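Alpha-glucosidase (PDB 5XFM) hydrolyses glycosidic bonds as a calcium-binding member of glycoside hydrolase family 97, acting as both a beta-L-arabinopyranosidase and an alpha-galactosidase. Local coordinates at residues 145-150 against 226-231; 153-158 against 196-201; 205-210 against 261-266; 477-482 against 566-571. The protein carries 1 engineered substitution. All coordinates share one frame; numbering follows the deposited sequence.

Contact 1: residues 145-150 against 226-231; sequences GFRFPE and VSEGNL
Arg147, at the end of strand 136-147, meets Leu231, Asn230 and Glu228 in succession. Its CB lies 4.0 Å from Leu231 CD1, since the two residues form an antiparallel non-hydrogen-bonded pair. CG, anti to the backbone N (chi1 -171°), runs beside the amide of Asn230, 3.6 Å from Asn230 CG, and CD keeps near the same amide. The chain bends at chi3, and NE bonds to Lys52 O. At the tip, NH1 and NH2 both grip Glu228 OE1, NH2 at 2.9 Å and NH1 at 3.0 Å. OE1 lies in the guanidinium plane, while both nitrogens approach it from one face of the carboxylate. NH1 adds a weak bond to Asn230 OD1, and Leu231 CB lies over one guanidinium face. Beside this, Phe148 N donates to Asn230 O (3.1 Å). An alanine in place of Arg147 would probably leave Glu228 without its charged mate and the amide of Asn230 without the chain beside it. Arginine suits the place because one flat cation serves a carboxylate, an amide and a carbonyl. Water 1 donates to Glu228 OE2 and weakly accepts from NH2, so a water-backed salt bridge fastens the loop before strand 231-235 to strand 136-147.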
# COMPACT_ATOMS: atom_id res chain seq x y z
N GLY A 145 -18.70 2.29 11.33
CA GLY A 145 -18.75 0.88 10.99
C GLY A 145 -19.06 0.56 9.54
O GLY A 145 -19.36 1.44 8.74
N PHE A 146 -18.95 -0.72 9.22
CA PHE A 146 -19.24 -1.26 7.89
C PHE A 146 -19.97 -2.60 8.06
O PHE A 146 -19.40 -3.57 8.56
CB PHE A 146 -17.95 -1.43 7.08
CG PHE A 146 -17.06 -0.21 7.11
CD1 PHE A 146 -16.11 -0.06 8.11
CD2 PHE A 146 -17.20 0.78 6.16
CE1 PHE A 146 -15.31 1.06 8.14
CE2 PHE A 146 -16.39 1.91 6.19
CZ PHE A 146 -15.45 2.04 7.18
N ARG A 147 -21.24 -2.62 7.67
CA ARG A 147 -22.07 -3.81 7.77
C ARG A 147 -22.34 -4.37 6.38
O ARG A 147 -22.64 -3.63 5.46
CB ARG A 147 -23.38 -3.49 8.49
CG ARG A 147 -24.20 -4.71 8.82
CD ARG A 147 -25.54 -4.36 9.47
NE ARG A 147 -25.43 -3.52 10.66
CZ ARG A 147 -25.45 -3.99 11.91
NH1 ARG A 147 -25.53 -5.30 12.11
NH2 ARG A 147 -25.38 -3.17 12.95
N PHE A 148 -22.20 -5.68 6.22
CA PHE A 148 -22.29 -6.30 4.90
C PHE A 148 -23.47 -7.25 4.74
O PHE A 148 -23.97 -7.79 5.73
CB PHE A 148 -20.99 -7.04 4.57
CG PHE A 148 -19.80 -6.13 4.47
CD1 PHE A 148 -19.50 -5.50 3.27
CD2 PHE A 148 -19.00 -5.89 5.57
CE1 PHE A 148 -18.40 -4.66 3.18
CE2 PHE A 148 -17.91 -5.05 5.48
CZ PHE A 148 -17.61 -4.44 4.28
N PRO A 149 -23.93 -7.45 3.49
CA PRO A 149 -24.95 -8.48 3.26
C PRO A 149 -24.49 -9.85 3.72
O PRO A 149 -23.31 -10.19 3.63
CB PRO A 149 -25.15 -8.44 1.74
CG PRO A 149 -24.74 -7.07 1.35
CD PRO A 149 -23.62 -6.69 2.27
N GLU A 150 -25.45 -10.62 4.20
CA GLU A 150 -25.26 -11.95 4.78
C GLU A 150 -24.29 -12.86 4.00
O GLU A 150 -23.49 -13.57 4.60
CB GLU A 150 -26.62 -12.61 4.94
CG GLU A 150 -27.23 -12.27 6.29
CD GLU A 150 -28.61 -12.86 6.49
OE1 GLU A 150 -28.91 -13.92 5.90
OE2 GLU A 150 -29.41 -12.24 7.22
N VAL A 226 -15.53 -9.17 13.68
CA VAL A 226 -16.94 -9.05 13.37
C VAL A 226 -17.74 -9.07 14.66
O VAL A 226 -17.32 -9.67 15.65
CB VAL A 226 -17.46 -10.18 12.48
CG1 VAL A 226 -18.84 -9.85 11.92
CG2 VAL A 226 -16.53 -10.42 11.38
N SER A 227 -18.86 -8.37 14.64
CA SER A 227 -19.84 -8.45 15.70
C SER A 227 -21.20 -8.50 15.02
O SER A 227 -21.31 -8.13 13.85
CB SER A 227 -19.74 -7.25 16.65
OG SER A 227 -20.15 -6.06 16.00
N GLU A 228 -22.21 -9.00 15.72
CA GLU A 228 -23.56 -9.08 15.19
C GLU A 228 -23.64 -9.84 13.86
O GLU A 228 -24.56 -9.63 13.08
CB GLU A 228 -24.14 -7.67 15.01
CG GLU A 228 -24.23 -6.88 16.31
CD GLU A 228 -24.73 -5.46 16.12
OE1 GLU A 228 -25.37 -5.19 15.07
OE2 GLU A 228 -24.49 -4.62 17.00
N GLY A 229 -22.66 -10.69 13.60
CA GLY A 229 -22.66 -11.53 12.42
C GLY A 229 -22.14 -10.90 11.14
O GLY A 229 -21.79 -11.61 10.20
N ASN A 230 -22.12 -9.57 11.08
CA ASN A 230 -21.78 -8.90 9.83
C ASN A 230 -21.21 -7.48 9.94
O ASN A 230 -21.10 -6.78 8.94
CB ASN A 230 -23.04 -8.83 8.96
CG ASN A 230 -24.20 -8.18 9.69
OD1 ASN A 230 -24.06 -7.71 10.82
ND2 ASN A 230 -25.36 -8.13 9.04
N LEU A 231 -20.84 -7.06 11.15
CA LEU A 231 -20.43 -5.67 11.34
C LEU A 231 -18.96 -5.54 11.73
O LEU A 231 -18.50 -6.16 12.68
CB LEU A 231 -21.30 -4.99 12.40
CG LEU A 231 -20.81 -3.57 12.74
CD1 LEU A 231 -21.01 -2.66 11.55
CD2 LEU A 231 -21.48 -3.01 13.99
O HOH W 1 -24.77 -2.48 15.53

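Contact 2: residues 153-158 against 196-201; sequences TTFLCP and PCLFRI
Strands 153-156 and 197-200 run antiparallel, their axes 4.7 Å apart at closest and their directions 159° apart, with Thr153 and Arg200 exchanging two backbone hydrogen bonds and Phe155 N donating to Leu198 O. On the face bearing Thr154 and Phe199 the two side chains lie side by side and point the same way, Thr154 CG2 resting 3.7 Å from Phe199 CE2. The methyl is the part of threonine that suits this neighbour. Leu156 CD2 fills the next place, 4.2 Å from Phe199 CZ and tight against Cys197 CB at 3.5 Å. An alanine in place of Phe199 would probably open a gap beside Thr154 CG2 and Leu156 CD2 and take away the ring that stacks on Phe148.

The other face carries Thr153, Phe155, Leu198 and Arg200. Phe155 CB and Leu198 CB meet at 4.0 Å. The ring of Phe155 turns its edge to Leu198 O. Arg200 passes this ring with CB 4.1 Å from Phe155 CE1, then bends at chi3 (73°), which swings NE round to Asp180 OD1. Thr153 OG1 bonds to that same oxygen, so one carboxylate probably balances the guanidinium while fixing the hydroxyl. Water 2 sits over the centre of a guanidinium face and donates to Thr153 OG1.

Strand 178-182 flanks strand 153-156, where Thr154 bonds to Ala181; strand 206-212 flanks strand 197-200, where Phe199 bonds to Val207. The pair therefore lies within a large antiparallel sheet.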
# COMPACT_ATOMS: atom_id res chain seq x y z
N THR A 153 -18.34 -12.71 1.58
CA THR A 153 -17.09 -13.34 2.03
C THR A 153 -15.93 -12.33 2.07
O THR A 153 -16.04 -11.22 1.55
CB THR A 153 -16.70 -14.55 1.16
OG1 THR A 153 -16.69 -14.17 -0.22
CG2 THR A 153 -17.68 -15.69 1.37
N THR A 154 -14.83 -12.71 2.71
CA THR A 154 -13.78 -11.76 3.04
C THR A 154 -12.37 -12.19 2.61
O THR A 154 -12.07 -13.38 2.54
CB THR A 154 -13.75 -11.49 4.56
OG1 THR A 154 -13.10 -12.58 5.22
CG2 THR A 154 -15.16 -11.35 5.13
N PHE A 155 -11.53 -11.20 2.33
CA PHE A 155 -10.11 -11.41 2.01
C PHE A 155 -9.30 -10.51 2.93
O PHE A 155 -8.93 -9.39 2.55
CB PHE A 155 -9.82 -11.09 0.54
CG PHE A 155 -10.59 -11.93 -0.45
CD1 PHE A 155 -11.95 -11.76 -0.63
CD2 PHE A 155 -9.93 -12.87 -1.24
CE1 PHE A 155 -12.66 -12.53 -1.55
CE2 PHE A 155 -10.63 -13.63 -2.16
CZ PHE A 155 -11.99 -13.46 -2.31
N LEU A 156 -9.02 -11.00 4.13
CA LEU A 156 -8.43 -10.19 5.20
C LEU A 156 -7.14 -10.77 5.77
O LEU A 156 -6.95 -11.99 5.82
CB LEU A 156 -9.44 -10.03 6.34
CG LEU A 156 -10.87 -9.68 5.96
CD1 LEU A 156 -11.82 -9.77 7.16
CD2 LEU A 156 -10.90 -8.28 5.37
N CYS A 157 -6.26 -9.88 6.23
CA CYS A 157 -5.12 -10.29 7.04
C CYS A 157 -5.26 -9.65 8.42
O CYS A 157 -5.60 -8.47 8.54
CB CYS A 157 -3.79 -9.90 6.38
SG CYS A 157 -3.57 -8.13 6.14
N PRO A 158 -4.99 -10.43 9.47
CA PRO A 158 -5.26 -9.99 10.83
C PRO A 158 -4.24 -9.00 11.36
O PRO A 158 -3.10 -8.97 10.88
CB PRO A 158 -5.20 -11.29 11.62
CG PRO A 158 -4.12 -12.06 10.90
CD PRO A 158 -4.34 -11.76 9.45
N PRO A 196 -5.83 -2.42 3.81
CA PRO A 196 -7.23 -2.36 3.38
C PRO A 196 -7.90 -3.73 3.46
O PRO A 196 -7.21 -4.75 3.63
CB PRO A 196 -7.12 -1.86 1.93
CG PRO A 196 -5.81 -2.44 1.46
CD PRO A 196 -4.90 -2.38 2.67
N CYS A 197 -9.22 -3.75 3.34
CA CYS A 197 -9.97 -4.97 3.56
C CYS A 197 -10.94 -5.24 2.41
O CYS A 197 -11.80 -4.42 2.12
CB CYS A 197 -10.74 -4.86 4.87
SG CYS A 197 -9.68 -4.59 6.29
N LEU A 198 -10.79 -6.41 1.78
CA LEU A 198 -11.57 -6.73 0.59
C LEU A 198 -12.74 -7.66 0.91
O LEU A 198 -12.60 -8.65 1.62
CB LEU A 198 -10.68 -7.37 -0.48
CG LEU A 198 -11.38 -7.69 -1.81
CD1 LEU A 198 -11.96 -6.43 -2.47
CD2 LEU A 198 -10.44 -8.39 -2.77
N PHE A 199 -13.91 -7.33 0.38
CA PHE A 199 -15.12 -8.10 0.59
C PHE A 199 -15.77 -8.43 -0.74
O PHE A 199 -15.87 -7.58 -1.63
CB PHE A 199 -16.10 -7.35 1.47
CG PHE A 199 -15.60 -7.07 2.86
CD1 PHE A 199 -14.80 -5.96 3.11
CD2 PHE A 199 -15.95 -7.89 3.91
CE1 PHE A 199 -14.35 -5.69 4.39
CE2 PHE A 199 -15.51 -7.62 5.20
CZ PHE A 199 -14.70 -6.52 5.43
N ARG A 200 -16.18 -9.69 -0.89
CA ARG A 200 -16.96 -10.11 -2.04
C ARG A 200 -18.43 -10.21 -1.64
O ARG A 200 -18.78 -10.96 -0.72
CB ARG A 200 -16.45 -11.44 -2.59
CG ARG A 200 -17.29 -11.97 -3.75
CD ARG A 200 -16.60 -13.13 -4.46
NE ARG A 200 -16.61 -14.36 -3.68
CZ ARG A 200 -17.64 -15.20 -3.63
NH1 ARG A 200 -18.75 -14.92 -4.31
NH2 ARG A 200 -17.56 -16.31 -2.90
N ILE A 201 -19.26 -9.42 -2.31
CA ILE A 201 -20.68 -9.32 -1.99
C ILE A 201 -21.48 -10.37 -2.78
O ILE A 201 -22.32 -10.02 -3.61
CB ILE A 201 -21.21 -7.91 -2.28
CG1 ILE A 201 -20.20 -6.85 -1.81
CG2 ILE A 201 -22.56 -7.69 -1.59
CD1 ILE A 201 -19.95 -6.86 -0.31
O HOH W 2 -19.43 -14.15 -1.06
O HOH W 3 -7.17 -7.24 5.44

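Contact 3: residues 205-210 against 261-266; sequences GWVLVS and RTITVG
Val207 and Val265 lie side by side as a non-hydrogen-bonded pair, with Val207 CG2 4.2 Å from Val265 CB. Val207 also reaches diagonally to Ile263. CG1 of the valine and CG2 of the isoleucine are each anti to their own backbone N, and these two methyls meet at 3.7 Å. A branched valine suits this place, since its two methyls serve two neighbours, CG1 meeting Ile263 and CG2 meeting Val265.

Six backbone hydrogen bonds hold the strands, two at each of the pairs Trp206 with Gly266, Leu208 with Thr264 and Ser210 with Thr262. Five come within 27° of the acceptor's carbonyl plane, but Thr262 N stands above the plane of Ser210 C=O. Gly205 precedes the first pair with its CA 3.3 Å from Gly266 O; a CB there would clash with that oxygen.

The face of Leu208, Thr262 and Thr264 is more polar. Water 4 donates to Leu208 O at 2.9 Å and to Thr264 OG1 at 2.8 Å, and it is hydrogen-bonded to Thr262 OG1. Threonines suit this buried row because their hydroxyls satisfy the water.

Farther out, Asp121 bonds to Thr264 OG1 and so positions the hydroxyl that meets the water. Arg261 is held by salt bridges to Glu142 and Glu211, and the Trp206 ring meets Tyr563 edge-to-face. Leu50 of strand 47-59 covers Val207 and Ile263. Within the sheet, strand 256-266 has strand 121-128 beyond it, and strand 206-212 has strand 197-200.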
# COMPACT_ATOMS: atom_id res chain seq x y z
N GLY A 205 -20.78 -8.17 -6.77
CA GLY A 205 -19.56 -7.38 -6.86
C GLY A 205 -18.63 -7.32 -5.66
O GLY A 205 -18.49 -8.29 -4.92
N TRP A 206 -17.96 -6.18 -5.49
CA TRP A 206 -16.86 -6.07 -4.55
C TRP A 206 -16.83 -4.76 -3.77
O TRP A 206 -17.22 -3.70 -4.28
CB TRP A 206 -15.52 -6.24 -5.30
CG TRP A 206 -15.42 -7.49 -6.12
CD1 TRP A 206 -15.89 -7.69 -7.38
CD2 TRP A 206 -14.81 -8.73 -5.72
NE1 TRP A 206 -15.61 -8.97 -7.80
CE2 TRP A 206 -14.94 -9.63 -6.79
CE3 TRP A 206 -14.16 -9.16 -4.56
CZ2 TRP A 206 -14.45 -10.94 -6.74
CZ3 TRP A 206 -13.67 -10.45 -4.51
CH2 TRP A 206 -13.82 -11.33 -5.59
N VAL A 207 -16.33 -4.85 -2.54
CA VAL A 207 -16.13 -3.68 -1.68
C VAL A 207 -14.73 -3.70 -1.03
O VAL A 207 -14.34 -4.69 -0.44
CB VAL A 207 -17.19 -3.61 -0.58
CG1 VAL A 207 -16.85 -2.51 0.41
CG2 VAL A 207 -18.59 -3.40 -1.19
N LEU A 208 -13.99 -2.60 -1.14
CA LEU A 208 -12.72 -2.45 -0.44
C LEU A 208 -12.79 -1.32 0.59
O LEU A 208 -13.02 -0.16 0.24
CB LEU A 208 -11.60 -2.16 -1.43
CG LEU A 208 -10.19 -2.04 -0.83
CD1 LEU A 208 -9.61 -3.40 -0.44
CD2 LEU A 208 -9.27 -1.29 -1.78
N VAL A 209 -12.60 -1.67 1.86
CA VAL A 209 -12.64 -0.70 2.96
C VAL A 209 -11.23 -0.27 3.36
O VAL A 209 -10.37 -1.11 3.61
CB VAL A 209 -13.37 -1.29 4.18
CG1 VAL A 209 -13.24 -0.39 5.39
CG2 VAL A 209 -14.84 -1.56 3.84
N SER A 210 -10.98 1.03 3.41
CA SER A 210 -9.68 1.51 3.88
C SER A 210 -9.79 2.89 4.53
O SER A 210 -10.88 3.32 4.89
CB SER A 210 -8.68 1.55 2.72
OG SER A 210 -7.35 1.55 3.21
N ARG A 261 -12.56 7.81 5.75
CA ARG A 261 -12.91 6.40 5.65
C ARG A 261 -13.28 6.14 4.19
O ARG A 261 -14.08 6.88 3.62
CB ARG A 261 -14.11 6.09 6.53
CG ARG A 261 -14.02 6.67 7.94
CD ARG A 261 -12.91 6.05 8.71
NE ARG A 261 -12.63 6.71 9.98
CZ ARG A 261 -11.40 6.93 10.43
NH1 ARG A 261 -10.35 6.57 9.69
NH2 ARG A 261 -11.20 7.53 11.59
N THR A 262 -12.73 5.10 3.58
CA THR A 262 -12.94 4.90 2.14
C THR A 262 -13.60 3.57 1.79
O THR A 262 -13.25 2.51 2.33
CB THR A 262 -11.61 5.00 1.37
OG1 THR A 262 -10.79 3.86 1.67
CG2 THR A 262 -10.85 6.28 1.76
N ILE A 263 -14.55 3.64 0.87
CA ILE A 263 -15.27 2.48 0.38
C ILE A 263 -15.22 2.43 -1.15
O ILE A 263 -15.85 3.23 -1.83
CB ILE A 263 -16.74 2.50 0.81
CG1 ILE A 263 -16.86 2.82 2.31
CG2 ILE A 263 -17.42 1.19 0.47
CD1 ILE A 263 -18.29 3.06 2.76
N THR A 264 -14.45 1.49 -1.69
CA THR A 264 -14.37 1.33 -3.14
C THR A 264 -15.32 0.20 -3.53
O THR A 264 -15.12 -0.94 -3.14
CB THR A 264 -12.94 1.00 -3.59
OG1 THR A 264 -12.07 2.07 -3.20
CG2 THR A 264 -12.88 0.82 -5.10
N VAL A 265 -16.35 0.51 -4.30
CA VAL A 265 -17.40 -0.47 -4.53
C VAL A 265 -17.67 -0.61 -6.03
O VAL A 265 -17.60 0.37 -6.77
CB VAL A 265 -18.68 -0.10 -3.75
CG1 VAL A 265 -18.91 1.40 -3.80
CG2 VAL A 265 -19.91 -0.86 -4.27
N GLY A 266 -17.94 -1.83 -6.48
CA GLY A 266 -18.31 -2.03 -7.87
C GLY A 266 -18.98 -3.37 -8.11
O GLY A 266 -19.06 -4.18 -7.20
O HOH W 4 -11.42 2.14 -0.50

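Contact 4: residues 477-482 against 566-571; sequences HPFIRN and KYVVLA
Phe479 and Val568 slide past each other in opposite directions, while Pro478 and Val568 cross obliquely, so one valine meets two neighbours in sequence. Val568 CG2 is the atom that does the touching. It stands anti to the backbone N, 3.6 Å from Pro478 CG and 4.1 Å from Phe479 CE1. The ring of Phe479 brings the same CE1 to Tyr567 O, also at 4.1 Å, with that oxygen near the ring plane at its edge. Two residues on, Leu570 lays CD2 against Pro478 CB at 3.8 Å.

The alternation of strand 567-574 explains the pattern. Val568 and Leu570 point toward the loop, and Val569 between them points away and packs on strand 590-595. A proline suits the place opposite because its compact ring presents CB to the leucine and CG to the valine. Leu521 of helix 512-521 covers both aliphatic side chains as well.

The loop carrying Pro478 and Phe479 is turned tightly on itself. His477 O accepts from Ile480 N at 3.1 Å and from Asn482 N at 3.0 Å, the two donors reaching it from opposite faces of the carbonyl plane. Beyond the turn, Arg481 bonds to the backbone O of Glu452, a residue of the calcium site.

No hydrogen bond crosses between the segments. Mostly apolar surfaces join them, with one ring edge against a carbonyl oxygen, in a small buried seam between the family 97 catalytic region, of TIM-barrel type, and the C-terminal beta domain, resting on shape and the exclusion of water.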
# COMPACT_ATOMS: atom_id res chain seq x y z
N HIS A 477 -2.16 -8.96 -4.07
CA HIS A 477 -1.70 -7.57 -3.89
C HIS A 477 -2.29 -6.49 -4.81
O HIS A 477 -2.63 -5.41 -4.33
CB HIS A 477 -0.18 -7.52 -4.00
CG HIS A 477 0.50 -8.32 -2.93
ND1 HIS A 477 -0.01 -8.44 -1.66
CD2 HIS A 477 1.61 -9.09 -2.96
CE1 HIS A 477 0.77 -9.23 -0.94
NE2 HIS A 477 1.77 -9.63 -1.71
N PRO A 478 -2.42 -6.76 -6.12
CA PRO A 478 -2.99 -5.69 -6.95
C PRO A 478 -4.44 -5.35 -6.61
O PRO A 478 -4.89 -4.26 -6.94
CB PRO A 478 -2.87 -6.24 -8.38
CG PRO A 478 -2.57 -7.69 -8.23
CD PRO A 478 -1.85 -7.84 -6.94
N PHE A 479 -5.15 -6.28 -5.98
CA PHE A 479 -6.54 -6.06 -5.57
C PHE A 479 -6.66 -5.42 -4.19
O PHE A 479 -7.69 -4.81 -3.87
CB PHE A 479 -7.32 -7.39 -5.57
CG PHE A 479 -7.38 -8.08 -6.91
CD1 PHE A 479 -6.54 -9.15 -7.20
CD2 PHE A 479 -8.30 -7.68 -7.87
CE1 PHE A 479 -6.61 -9.79 -8.43
CE2 PHE A 479 -8.37 -8.32 -9.09
CZ PHE A 479 -7.53 -9.38 -9.37
N ILE A 480 -5.62 -5.56 -3.36
CA ILE A 480 -5.72 -5.17 -1.95
C ILE A 480 -4.56 -4.27 -1.47
O ILE A 480 -4.65 -3.05 -1.56
CB ILE A 480 -5.81 -6.42 -1.03
CG1 ILE A 480 -6.94 -7.35 -1.51
CG2 ILE A 480 -6.06 -6.03 0.42
CD1 ILE A 480 -7.09 -8.62 -0.72
N ARG A 481 -3.48 -4.85 -0.97
CA ARG A 481 -2.44 -4.05 -0.33
C ARG A 481 -1.89 -2.95 -1.24
O ARG A 481 -1.77 -1.80 -0.83
CB ARG A 481 -1.28 -4.93 0.16
CG ARG A 481 0.01 -4.18 0.48
CD ARG A 481 -0.14 -3.14 1.59
NE ARG A 481 1.13 -2.45 1.83
CZ ARG A 481 1.58 -1.42 1.11
NH1 ARG A 481 0.84 -0.92 0.13
NH2 ARG A 481 2.76 -0.88 1.39
N ASN A 482 -1.56 -3.32 -2.47
CA ASN A 482 -0.85 -2.42 -3.38
C ASN A 482 -1.78 -1.43 -4.10
O ASN A 482 -1.32 -0.39 -4.60
CB ASN A 482 -0.03 -3.27 -4.36
CG ASN A 482 1.04 -2.48 -5.08
OD1 ASN A 482 1.43 -2.81 -6.20
ND2 ASN A 482 1.52 -1.41 -4.44
N LYS A 566 -6.04 -16.13 -7.20
CA LYS A 566 -6.10 -17.18 -8.21
C LYS A 566 -5.29 -16.79 -9.44
O LYS A 566 -4.39 -17.52 -9.87
CB LYS A 566 -7.55 -17.47 -8.58
CG LYS A 566 -8.27 -18.30 -7.52
CD LYS A 566 -9.75 -18.43 -7.81
CE LYS A 566 -10.41 -19.44 -6.89
NZ LYS A 566 -11.16 -18.79 -5.77
N TYR A 567 -5.58 -15.62 -10.01
CA TYR A 567 -4.80 -15.16 -11.15
C TYR A 567 -4.97 -13.67 -11.34
O TYR A 567 -5.93 -13.08 -10.86
CB TYR A 567 -5.20 -15.92 -12.43
CG TYR A 567 -6.54 -15.55 -13.02
CD1 TYR A 567 -7.72 -16.02 -12.47
CD2 TYR A 567 -6.62 -14.77 -14.17
CE1 TYR A 567 -8.95 -15.70 -13.02
CE2 TYR A 567 -7.84 -14.45 -14.73
CZ TYR A 567 -9.00 -14.91 -14.15
OH TYR A 567 -10.22 -14.59 -14.70
N VAL A 568 -4.02 -13.04 -12.02
CA VAL A 568 -4.14 -11.60 -12.24
C VAL A 568 -3.53 -11.17 -13.57
O VAL A 568 -2.45 -11.62 -13.96
CB VAL A 568 -3.51 -10.78 -11.08
CG1 VAL A 568 -2.03 -11.06 -10.94
CG2 VAL A 568 -3.76 -9.29 -11.27
N VAL A 569 -4.26 -10.31 -14.27
CA VAL A 569 -3.88 -9.77 -15.57
C VAL A 569 -4.10 -8.27 -15.62
O VAL A 569 -5.26 -7.81 -15.61
CB VAL A 569 -4.69 -10.41 -16.73
CG1 VAL A 569 -4.10 -10.03 -18.07
CG2 VAL A 569 -4.78 -11.92 -16.57
N LEU A 570 -3.02 -7.50 -15.67
CA LEU A 570 -3.15 -6.04 -15.76
C LEU A 570 -2.15 -5.41 -16.73
O LEU A 570 -1.06 -5.94 -16.95
CB LEU A 570 -3.05 -5.38 -14.38
CG LEU A 570 -1.83 -5.47 -13.47
CD1 LEU A 570 -0.76 -4.43 -13.81
CD2 LEU A 570 -2.31 -5.28 -12.05
N ALA A 571 -2.55 -4.28 -17.31
CA ALA A 571 -1.69 -3.52 -18.19
C ALA A 571 -1.36 -2.15 -17.61
O ALA A 571 -2.24 -1.45 -17.10
CB ALA A 571 -2.33 -3.37 -19.56

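In the fold
Contacts 1, 2 and 3 belong to the N-terminal region of the enzyme, and contact 4 joins the catalytic and C-terminal regions that follow it in the chain. Contacts 2 and 3, with centres about 10 Å apart, lie in one antiparallel sheet, where strands 197-200 and 206-212 are neighbours. Contact 1 belongs to a second sheet packed against it: Phe146 touches Val209 and Ile263, and Phe148 touches Phe199. Along the chain, contact 2 falls wholly between the segments of contact 1, contacts 1 and 3 alternate, and contact 4 closes last. Its loop touches Pro196 and Leu198 through Ile480, so residues 477-482 meet the N-terminal sheet on one hand and the C-terminal strand on the other.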